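Local coordinates for ribosomal protein s2-related protein (Deinococcus radiodurans, PDB 2JH3) that binds a 4Fe-4S iron-sulfur cluster, has a chelatase-like fold and may act as a sirohydrochlorin ferrochelatase, at residues D124-Q129 with L145-A150; Q129-L134 with G168-V173; V193-W198 with A207-F212. All coordinates share one frame; numbering follows the deposited sequence.

Contact 1. Residues D124-Q129 with L145-A150; sequences DAIAAQ and LLLLAA
A helix laid on a parallel sheet, the basic layer of the chelatase-type alpha/beta fold, brings Ile126 of helix 122-133 onto Leu145 and Leu147 of strand 144-149. The strand is central in its five-stranded sheet, and these two leucines, one on each side of Leu146 in the sequence, project from the face that the helix covers. Ile126 makes both contacts with a single methyl group. Its CG2 lies 3.5 Å from CD2 of Leu147 and 4.0 Å from CD1 of Leu145, so the methyl rests over the adjoining ends of both leucines. In this conformer CG1 is anti to the carbonyl carbon (chi1 -71°), which turns CG2 anti to the backbone N. The isoleucine crosses each leucine at about a right angle, so the contacts are made by methyl groups rather than by chains lying alongside one another. The alpha carbons of Ile126 and Leu147 remain 8.5 Å apart, a gap filled by side chains. Leu164 of helix 155-167 touches both Ile126 and Leu145, closing the same apolar layer from a second helix, and Asp124 ties the two helices together through a salt bridge to Arg167. No hydrogen bond joins 124-129 to 145-150. Between them the hold is wholly apolar, and it rests on close packing and the exclusion of water rather than on directed bonds.

Contact 2. Residues Q129-L134 with G168-V173; sequences QARDTL and GQFAGV
Phe170 overlaps Ala130 with the far end of its ring: CZ is 3.7 Å and CE2 3.9 Å from the alanine CB, which meets the ring at a slant. The contact joins the C-terminal part of helix 122-133 to the loop that leads from helix 155-167 into strand 172-177, the closing turn of a beta-alpha-beta crossover in the parallel sheet of this chelatase-like domain. Ala130, a small residue facing the loop, lets the aromatic ring come close to the helix. Beside this apolar patch lies a polar one. Arg131 NH1 donates to OE1 of Gln169 over 3.1 Å, with a fairly straight N-H...O angle of 163°. The acceptor sits at the edge of the guanidinium, in its plane, and the donor lies in the carbonyl plane on a lone pair of OE1. The bond is therefore well directed at both ends, although the guanidinium and amide planes are turned 67° against each other. A bend in the arginine chain at chi3 (-56°) swings the head group round, while the extended glutamine reaches across to it; the two side chains cross at about a right angle. Before the bend, Arg131 CD lies 3.5 Å from Gln169 NE2, so aliphatic carbon also packs on the amide. A leucine in place of Arg131 would probably leave the Gln169 amide without its NH1 donor and freer to turn. At the helix end, Ala130 O accepts from both Thr133 N and Leu134 N, and Thr133 OG1 donates to Gln129 O over 2.8 Å, tilted out of the carbonyl plane.

Contact 3. Residues V193-W198 with A207-F212; sequences VPLSEW and AVLVPF
The indole of Trp198 takes the CB of Ala207 at a slant, 4.0 Å from CZ3, while Leu195 O lies in the ring plane at the indole edge, 3.1 Å from the Trp198 CD1 carbon. Leu146 of strand 144-149 touches the ring from the same side as Ala207, and Leu228 and Ala231 of helix 218-234 also pack against it. CG of Trp198 stands between the backbone N and the carbonyl carbon (chi1 71°), and the side chain points from the short 3-10 turn toward the strand. That turn is closed by Trp198 N, which donates to Leu195 O over 3.0 Å, so the carbonyl at the indole edge is also held by the backbone. These residues belong to the second CbiX-type domain, where the chain leaves the edge strand 193-194, turns over one face of the parallel sheet and comes back as strand 207-211. Helix 218-234 lies on this face, whereas helix 122-133 covers the other. A turn before the tryptophan, Leu195 CD1 is 4.1 Å from CD2 of Leu209, and both methyls of Leu209 lie at about that distance from it. The two leucines cross obliquely, each with CG anti to its own backbone nitrogen, and their methyl ends meet in the space between turn and strand. Leu148 flanks Leu195 from the strand next to 207-211, and Leu146 lies against Ala207 and Leu209.

All three contacts are built on one parallel sheet, with strands in the order 193-194, 172-177, 144-149, 207-211 and 241-243. Contacts 1 and 2 share helix 122-133, have centres about 8 Å apart and interleave along the chain; contact 3 follows both, its centre about 10 Å from contact 1 and 13 Å from contact 2. Contacts 1 and 2 lie on the helix 122-133 face, contact 3 on the opposite face. Strand 144-149 connects them, its Leu145 N near Gly172 O and its Leu146 N near Val208 O. Together they sample both faces of the sheet in this helix-sheet-helix domain, away from the iron-sulfur cluster.

Contact 1. Residues D124-Q129 with L145-A150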
loop_
_atom_site.group_PDB
_atom_site.type_symbol
_atom_site.label_atom_id
_atom_site.label_comp_id
_atom_site.label_asym_id
_atom_site.label_seq_id
_atom_site.Cartn_x
_atom_site.Cartn_y
_atom_site.Cartn_z
ATOM N N ASP A 124 -38.687 -22.667 6.645
ATOM C CA ASP A 124 -39.334 -22.153 5.428
ATOM C C ASP A 124 -38.384 -21.675 4.380
ATOM O O ASP A 124 -38.616 -21.869 3.155
ATOM C CB ASP A 124 -40.198 -20.928 5.775
ATOM C CG ASP A 124 -41.247 -21.232 6.803
ATOM O OD1 ASP A 124 -42.106 -22.094 6.525
ATOM O OD2 ASP A 124 -41.212 -20.643 7.913
ATOM N N ALA A 125 -37.337 -20.965 4.822
ATOM C CA ALA A 125 -36.301 -20.487 3.901
ATOM C C ALA A 125 -35.526 -21.679 3.273
ATOM O O ALA A 125 -35.220 -21.670 2.115
ATOM C CB ALA A 125 -35.342 -19.498 4.627
ATOM N N ILE A 126 -35.207 -22.676 4.089
ATOM C CA ILE A 126 -34.561 -23.910 3.627
ATOM C C ILE A 126 -35.439 -24.650 2.587
ATOM O O ILE A 126 -34.985 -24.882 1.474
ATOM C CB ILE A 126 -34.319 -24.865 4.807
ATOM C CG1 ILE A 126 -33.211 -24.330 5.725
ATOM C CG2 ILE A 126 -34.018 -26.331 4.270
ATOM C CD1 ILE A 126 -33.147 -25.022 7.118
ATOM N N ALA A 127 -36.691 -24.953 2.948
ATOM C CA ALA A 127 -37.696 -25.490 1.979
ATOM C C ALA A 127 -37.814 -24.683 0.706
ATOM O O ALA A 127 -37.853 -25.228 -0.426
ATOM C CB ALA A 127 -39.051 -25.705 2.644
ATOM N N ALA A 128 -37.793 -23.374 0.818
ATOM C CA ALA A 128 -37.967 -22.589 -0.393
ATOM C C ALA A 128 -36.794 -22.722 -1.325
ATOM O O ALA A 128 -36.965 -22.871 -2.539
ATOM C CB ALA A 128 -38.193 -21.170 -0.057
ATOM N N GLN A 129 -35.590 -22.637 -0.771
ATOM C CA GLN A 129 -34.362 -22.851 -1.531
ATOM C C GLN A 129 -34.385 -24.276 -2.142
ATOM O O GLN A 129 -33.988 -24.460 -3.291
ATOM C CB GLN A 129 -33.167 -22.628 -0.604
ATOM C CG GLN A 129 -31.793 -22.795 -1.160
ATOM C CD GLN A 129 -31.551 -22.019 -2.424
ATOM O OE1 GLN A 129 -30.838 -21.045 -2.423
ATOM N NE2 GLN A 129 -32.121 -22.480 -3.530
ATOM N N LEU A 145 -34.100 -34.393 1.295
ATOM C CA LEU A 145 -33.605 -33.039 1.577
ATOM C C LEU A 145 -32.362 -33.225 2.390
ATOM O O LEU A 145 -32.427 -33.751 3.470
ATOM C CB LEU A 145 -34.588 -32.278 2.475
ATOM C CG LEU A 145 -34.575 -30.735 2.362
ATOM C CD1 LEU A 145 -35.037 -30.123 3.609
ATOM C CD2 LEU A 145 -33.291 -30.127 1.845
ATOM N N LEU A 146 -31.231 -32.810 1.860
ATOM C CA LEU A 146 -29.992 -32.889 2.611
ATOM C C LEU A 146 -29.570 -31.470 3.022
ATOM O O LEU A 146 -29.517 -30.591 2.194
ATOM C CB LEU A 146 -28.897 -33.495 1.717
ATOM C CG LEU A 146 -28.618 -35.003 1.686
ATOM C CD1 LEU A 146 -29.670 -35.847 2.250
ATOM C CD2 LEU A 146 -28.252 -35.393 0.247
ATOM N N LEU A 147 -29.192 -31.312 4.288
ATOM C CA LEU A 147 -28.811 -30.016 4.862
ATOM C C LEU A 147 -27.332 -30.088 5.249
ATOM O O LEU A 147 -26.968 -30.856 6.128
ATOM C CB LEU A 147 -29.653 -29.713 6.111
ATOM C CG LEU A 147 -31.180 -29.741 5.880
ATOM C CD1 LEU A 147 -31.937 -29.469 7.149
ATOM C CD2 LEU A 147 -31.581 -28.787 4.813
ATOM N N LEU A 148 -26.501 -29.268 4.607
ATOM C CA LEU A 148 -25.065 -29.227 4.894
ATOM C C LEU A 148 -24.692 -28.255 6.052
ATOM O O LEU A 148 -24.955 -27.094 5.956
ATOM C CB LEU A 148 -24.347 -28.819 3.628
ATOM C CG LEU A 148 -22.833 -28.805 3.653
ATOM C CD1 LEU A 148 -22.265 -30.222 3.852
ATOM C CD2 LEU A 148 -22.355 -28.180 2.387
ATOM N N ALA A 149 -24.154 -28.769 7.155
ATOM C CA ALA A 149 -23.514 -27.948 8.195
ATOM C C ALA A 149 -22.006 -27.819 8.045
ATOM O O ALA A 149 -21.317 -28.758 7.611
ATOM C CB ALA A 149 -23.795 -28.494 9.520
ATOM N N ALA A 150 -21.483 -26.675 8.491
ATOM C CA ALA A 150 -20.054 -26.358 8.366
ATOM C C ALA A 150 -19.200 -27.203 9.270
ATOM O O ALA A 150 -18.099 -27.622 8.896
ATOM C CB ALA A 150 -19.822 -24.859 8.685
#

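Contact 2. Residues Q129-L134 with G168-V173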
loop_
_atom_site.group_PDB
_atom_site.type_symbol
_atom_site.label_atom_id
_atom_site.label_comp_id
_atom_site.label_asym_id
_atom_site.label_seq_id
_atom_site.Cartn_x
_atom_site.Cartn_y
_atom_site.Cartn_z
ATOM N N GLN A 129 -35.590 -22.637 -0.771
ATOM C CA GLN A 129 -34.362 -22.851 -1.531
ATOM C C GLN A 129 -34.385 -24.276 -2.142
ATOM O O GLN A 129 -33.988 -24.460 -3.291
ATOM C CB GLN A 129 -33.167 -22.628 -0.604
ATOM C CG GLN A 129 -31.793 -22.795 -1.160
ATOM C CD GLN A 129 -31.551 -22.019 -2.424
ATOM O OE1 GLN A 129 -30.838 -21.045 -2.423
ATOM N NE2 GLN A 129 -32.121 -22.480 -3.530
ATOM N N ALA A 130 -34.835 -25.258 -1.379
ATOM C CA ALA A 130 -34.876 -26.642 -1.864
ATOM C C ALA A 130 -35.769 -26.713 -3.115
ATOM O O ALA A 130 -35.353 -27.218 -4.176
ATOM C CB ALA A 130 -35.393 -27.562 -0.781
ATOM N N ARG A 131 -36.972 -26.142 -2.999
ATOM C CA ARG A 131 -37.951 -26.192 -4.094
ATOM C C ARG A 131 -37.439 -25.475 -5.287
ATOM O O ARG A 131 -37.609 -25.947 -6.405
ATOM C CB ARG A 131 -39.281 -25.613 -3.657
ATOM C CG ARG A 131 -39.971 -26.469 -2.626
ATOM C CD ARG A 131 -41.373 -25.972 -2.313
ATOM N NE ARG A 131 -41.392 -24.571 -1.868
ATOM C CZ ARG A 131 -41.602 -24.133 -0.616
ATOM N NH1 ARG A 131 -41.844 -24.960 0.403
ATOM N NH2 ARG A 131 -41.573 -22.813 -0.385
ATOM N N ASP A 132 -36.767 -24.354 -5.068
ATOM C CA ASP A 132 -36.246 -23.562 -6.181
ATOM C C ASP A 132 -35.127 -24.287 -6.902
ATOM O O ASP A 132 -34.843 -24.017 -8.066
ATOM C CB ASP A 132 -35.721 -22.201 -5.696
ATOM C CG ASP A 132 -36.833 -21.278 -5.154
ATOM O OD1 ASP A 132 -38.031 -21.668 -5.209
ATOM O OD2 ASP A 132 -36.471 -20.157 -4.668
ATOM N N THR A 133 -34.460 -25.187 -6.192
ATOM C CA THR A 133 -33.295 -25.888 -6.718
ATOM C C THR A 133 -33.701 -27.091 -7.629
ATOM O O THR A 133 -32.974 -27.420 -8.570
ATOM C CB THR A 133 -32.343 -26.293 -5.537
ATOM O OG1 THR A 133 -31.818 -25.097 -4.916
ATOM C CG2 THR A 133 -31.213 -27.157 -6.001
ATOM N N LEU A 134 -34.864 -27.688 -7.380
ATOM C CA LEU A 134 -35.387 -28.795 -8.215
ATOM C C LEU A 134 -35.704 -28.402 -9.669
ATOM O O LEU A 134 -36.064 -27.239 -9.940
ATOM C CB LEU A 134 -36.659 -29.356 -7.606
ATOM C CG LEU A 134 -36.539 -29.768 -6.157
ATOM C CD1 LEU A 134 -37.879 -30.262 -5.677
ATOM C CD2 LEU A 134 -35.453 -30.842 -5.966
ATOM N N GLY A 168 -43.276 -32.675 6.125
ATOM C CA GLY A 168 -43.430 -33.823 5.215
ATOM C C GLY A 168 -43.452 -33.521 3.742
ATOM O O GLY A 168 -43.690 -34.397 2.924
ATOM N N GLN A 169 -43.145 -32.314 3.341
ATOM C CA GLN A 169 -43.148 -32.035 1.910
ATOM C C GLN A 169 -42.119 -32.876 1.123
ATOM O O GLN A 169 -42.205 -32.999 -0.131
ATOM C CB GLN A 169 -42.892 -30.549 1.679
ATOM C CG GLN A 169 -43.401 -30.039 0.323
ATOM C CD GLN A 169 -43.027 -28.559 0.043
ATOM O OE1 GLN A 169 -42.006 -28.040 0.537
ATOM N NE2 GLN A 169 -43.864 -27.882 -0.767
ATOM N N PHE A 170 -41.127 -33.413 1.840
ATOM C CA PHE A 170 -39.998 -34.105 1.206
ATOM C C PHE A 170 -39.992 -35.534 1.665
ATOM O O PHE A 170 -40.525 -35.860 2.725
ATOM C CB PHE A 170 -38.621 -33.426 1.537
ATOM C CG PHE A 170 -38.519 -31.994 1.044
ATOM C CD1 PHE A 170 -38.846 -30.939 1.879
ATOM C CD2 PHE A 170 -38.118 -31.718 -0.253
ATOM C CE1 PHE A 170 -38.802 -29.672 1.427
ATOM C CE2 PHE A 170 -38.080 -30.419 -0.721
ATOM C CZ PHE A 170 -38.441 -29.394 0.134
ATOM N N ALA A 171 -39.287 -36.357 0.898
ATOM C CA ALA A 171 -39.131 -37.801 1.173
ATOM C C ALA A 171 -38.473 -38.067 2.488
ATOM O O ALA A 171 -38.831 -38.994 3.183
ATOM C CB ALA A 171 -38.335 -38.489 0.025
ATOM N N GLY A 172 -37.473 -37.277 2.841
ATOM C CA GLY A 172 -36.932 -37.336 4.183
ATOM C C GLY A 172 -35.994 -36.138 4.385
ATOM O O GLY A 172 -35.782 -35.354 3.459
ATOM N N VAL A 173 -35.450 -36.027 5.587
ATOM C CA VAL A 173 -34.499 -34.935 5.922
ATOM C C VAL A 173 -33.312 -35.421 6.730
ATOM O O VAL A 173 -33.452 -35.990 7.817
ATOM C CB VAL A 173 -35.201 -33.727 6.646
ATOM C CG1 VAL A 173 -34.231 -32.539 6.731
ATOM C CG2 VAL A 173 -36.470 -33.297 5.870
#

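Contact 3. Residues V193-W198 with A207-F212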
loop_
_atom_site.group_PDB
_atom_site.type_symbol
_atom_site.label_atom_id
_atom_site.label_comp_id
_atom_site.label_asym_id
_atom_site.label_seq_id
_atom_site.Cartn_x
_atom_site.Cartn_y
_atom_site.Cartn_z
ATOM N N VAL A 193 -23.325 -37.562 9.100
ATOM C CA VAL A 193 -22.376 -38.266 8.281
ATOM C C VAL A 193 -21.730 -37.192 7.457
ATOM O O VAL A 193 -22.326 -36.150 7.244
ATOM C CB VAL A 193 -23.080 -39.366 7.497
ATOM C CG1 VAL A 193 -24.128 -40.032 8.420
ATOM C CG2 VAL A 193 -23.739 -38.851 6.285
ATOM N N PRO A 194 -20.473 -37.407 7.052
ATOM C CA PRO A 194 -19.901 -36.385 6.170
ATOM C C PRO A 194 -20.672 -36.382 4.878
ATOM O O PRO A 194 -21.367 -37.349 4.551
ATOM C CB PRO A 194 -18.466 -36.860 5.941
ATOM C CG PRO A 194 -18.221 -37.910 7.013
ATOM C CD PRO A 194 -19.548 -38.518 7.312
ATOM N N LEU A 195 -20.604 -35.265 4.183
ATOM C CA LEU A 195 -21.183 -35.157 2.846
ATOM C C LEU A 195 -20.629 -36.202 1.858
ATOM O O LEU A 195 -21.330 -36.610 0.944
ATOM C CB LEU A 195 -20.893 -33.743 2.326
ATOM C CG LEU A 195 -21.316 -33.400 0.918
ATOM C CD1 LEU A 195 -22.793 -33.508 0.731
ATOM C CD2 LEU A 195 -20.843 -31.994 0.526
ATOM N N SER A 196 -19.364 -36.602 2.034
ATOM C CA SER A 196 -18.723 -37.636 1.208
ATOM C C SER A 196 -19.379 -39.027 1.392
ATOM O O SER A 196 -19.151 -39.924 0.618
ATOM C CB SER A 196 -17.223 -37.654 1.476
ATOM O OG SER A 196 -16.990 -38.145 2.763
ATOM N N GLU A 197 -20.274 -39.163 2.372
ATOM C CA GLU A 197 -21.040 -40.349 2.590
ATOM C C GLU A 197 -22.558 -40.113 2.387
ATOM O O GLU A 197 -23.397 -40.896 2.849
ATOM C CB GLU A 197 -20.796 -40.785 4.033
ATOM C CG GLU A 197 -19.354 -41.144 4.376
ATOM C CD GLU A 197 -18.954 -42.491 3.787
ATOM O OE1 GLU A 197 -17.770 -42.649 3.394
ATOM O OE2 GLU A 197 -19.835 -43.383 3.709
ATOM N N TRP A 198 -22.945 -39.065 1.686
ATOM C CA TRP A 198 -24.380 -38.671 1.672
ATOM C C TRP A 198 -25.381 -39.736 1.188
ATOM O O TRP A 198 -26.483 -39.801 1.711
ATOM C CB TRP A 198 -24.614 -37.346 0.896
ATOM C CG TRP A 198 -24.470 -37.393 -0.601
ATOM C CD1 TRP A 198 -23.382 -36.994 -1.331
ATOM C CD2 TRP A 198 -25.461 -37.789 -1.558
ATOM N NE1 TRP A 198 -23.604 -37.168 -2.677
ATOM C CE2 TRP A 198 -24.877 -37.657 -2.848
ATOM C CE3 TRP A 198 -26.744 -38.341 -1.457
ATOM C CZ2 TRP A 198 -25.549 -38.034 -4.030
ATOM C CZ3 TRP A 198 -27.403 -38.704 -2.617
ATOM C CH2 TRP A 198 -26.804 -38.565 -3.891
ATOM N N ALA A 207 -32.356 -36.572 -4.525
ATOM C CA ALA A 207 -31.918 -35.775 -3.372
ATOM C C ALA A 207 -31.654 -34.334 -3.780
ATOM O O ALA A 207 -31.279 -34.062 -4.920
ATOM C CB ALA A 207 -30.658 -36.400 -2.761
ATOM N N VAL A 208 -31.847 -33.413 -2.821
ATOM C CA VAL A 208 -31.496 -31.977 -2.986
ATOM C C VAL A 208 -30.627 -31.484 -1.768
ATOM O O VAL A 208 -30.956 -31.716 -0.597
ATOM C CB VAL A 208 -32.742 -31.069 -3.221
ATOM C CG1 VAL A 208 -33.720 -31.178 -2.061
ATOM C CG2 VAL A 208 -32.309 -29.600 -3.548
ATOM N N LEU A 209 -29.493 -30.879 -2.087
ATOM C CA LEU A 209 -28.611 -30.417 -1.054
ATOM C C LEU A 209 -28.795 -28.896 -0.872
ATOM O O LEU A 209 -28.647 -28.117 -1.813
ATOM C CB LEU A 209 -27.173 -30.749 -1.397
ATOM C CG LEU A 209 -26.121 -30.276 -0.414
ATOM C CD1 LEU A 209 -26.157 -31.091 0.854
ATOM C CD2 LEU A 209 -24.792 -30.400 -1.039
ATOM N N VAL A 210 -29.138 -28.532 0.346
ATOM C CA VAL A 210 -29.146 -27.125 0.784
ATOM C C VAL A 210 -28.080 -26.884 1.879
ATOM O O VAL A 210 -28.203 -27.323 3.024
ATOM C CB VAL A 210 -30.572 -26.632 1.191
ATOM C CG1 VAL A 210 -30.559 -25.147 1.784
ATOM C CG2 VAL A 210 -31.480 -26.693 -0.017
ATOM N N PRO A 211 -27.040 -26.166 1.507
ATOM C CA PRO A 211 -26.081 -25.638 2.436
ATOM C C PRO A 211 -26.661 -24.627 3.423
ATOM O O PRO A 211 -27.206 -23.560 3.000
ATOM C CB PRO A 211 -25.032 -24.977 1.524
ATOM C CG PRO A 211 -25.254 -25.619 0.168
ATOM C CD PRO A 211 -26.720 -25.755 0.126
ATOM N N PHE A 212 -26.607 -24.978 4.711
ATOM C CA PHE A 212 -27.076 -24.067 5.818
ATOM C C PHE A 212 -25.935 -23.100 6.157
ATOM O O PHE A 212 -25.356 -23.174 7.209
ATOM C CB PHE A 212 -27.450 -24.858 7.051
ATOM C CG PHE A 212 -28.173 -24.056 8.093
ATOM C CD1 PHE A 212 -29.442 -23.556 7.830
ATOM C CD2 PHE A 212 -27.650 -23.903 9.386
ATOM C CE1 PHE A 212 -30.169 -22.857 8.807
ATOM C CE2 PHE A 212 -28.375 -23.204 10.337
ATOM C CZ PHE A 212 -29.647 -22.692 10.034
#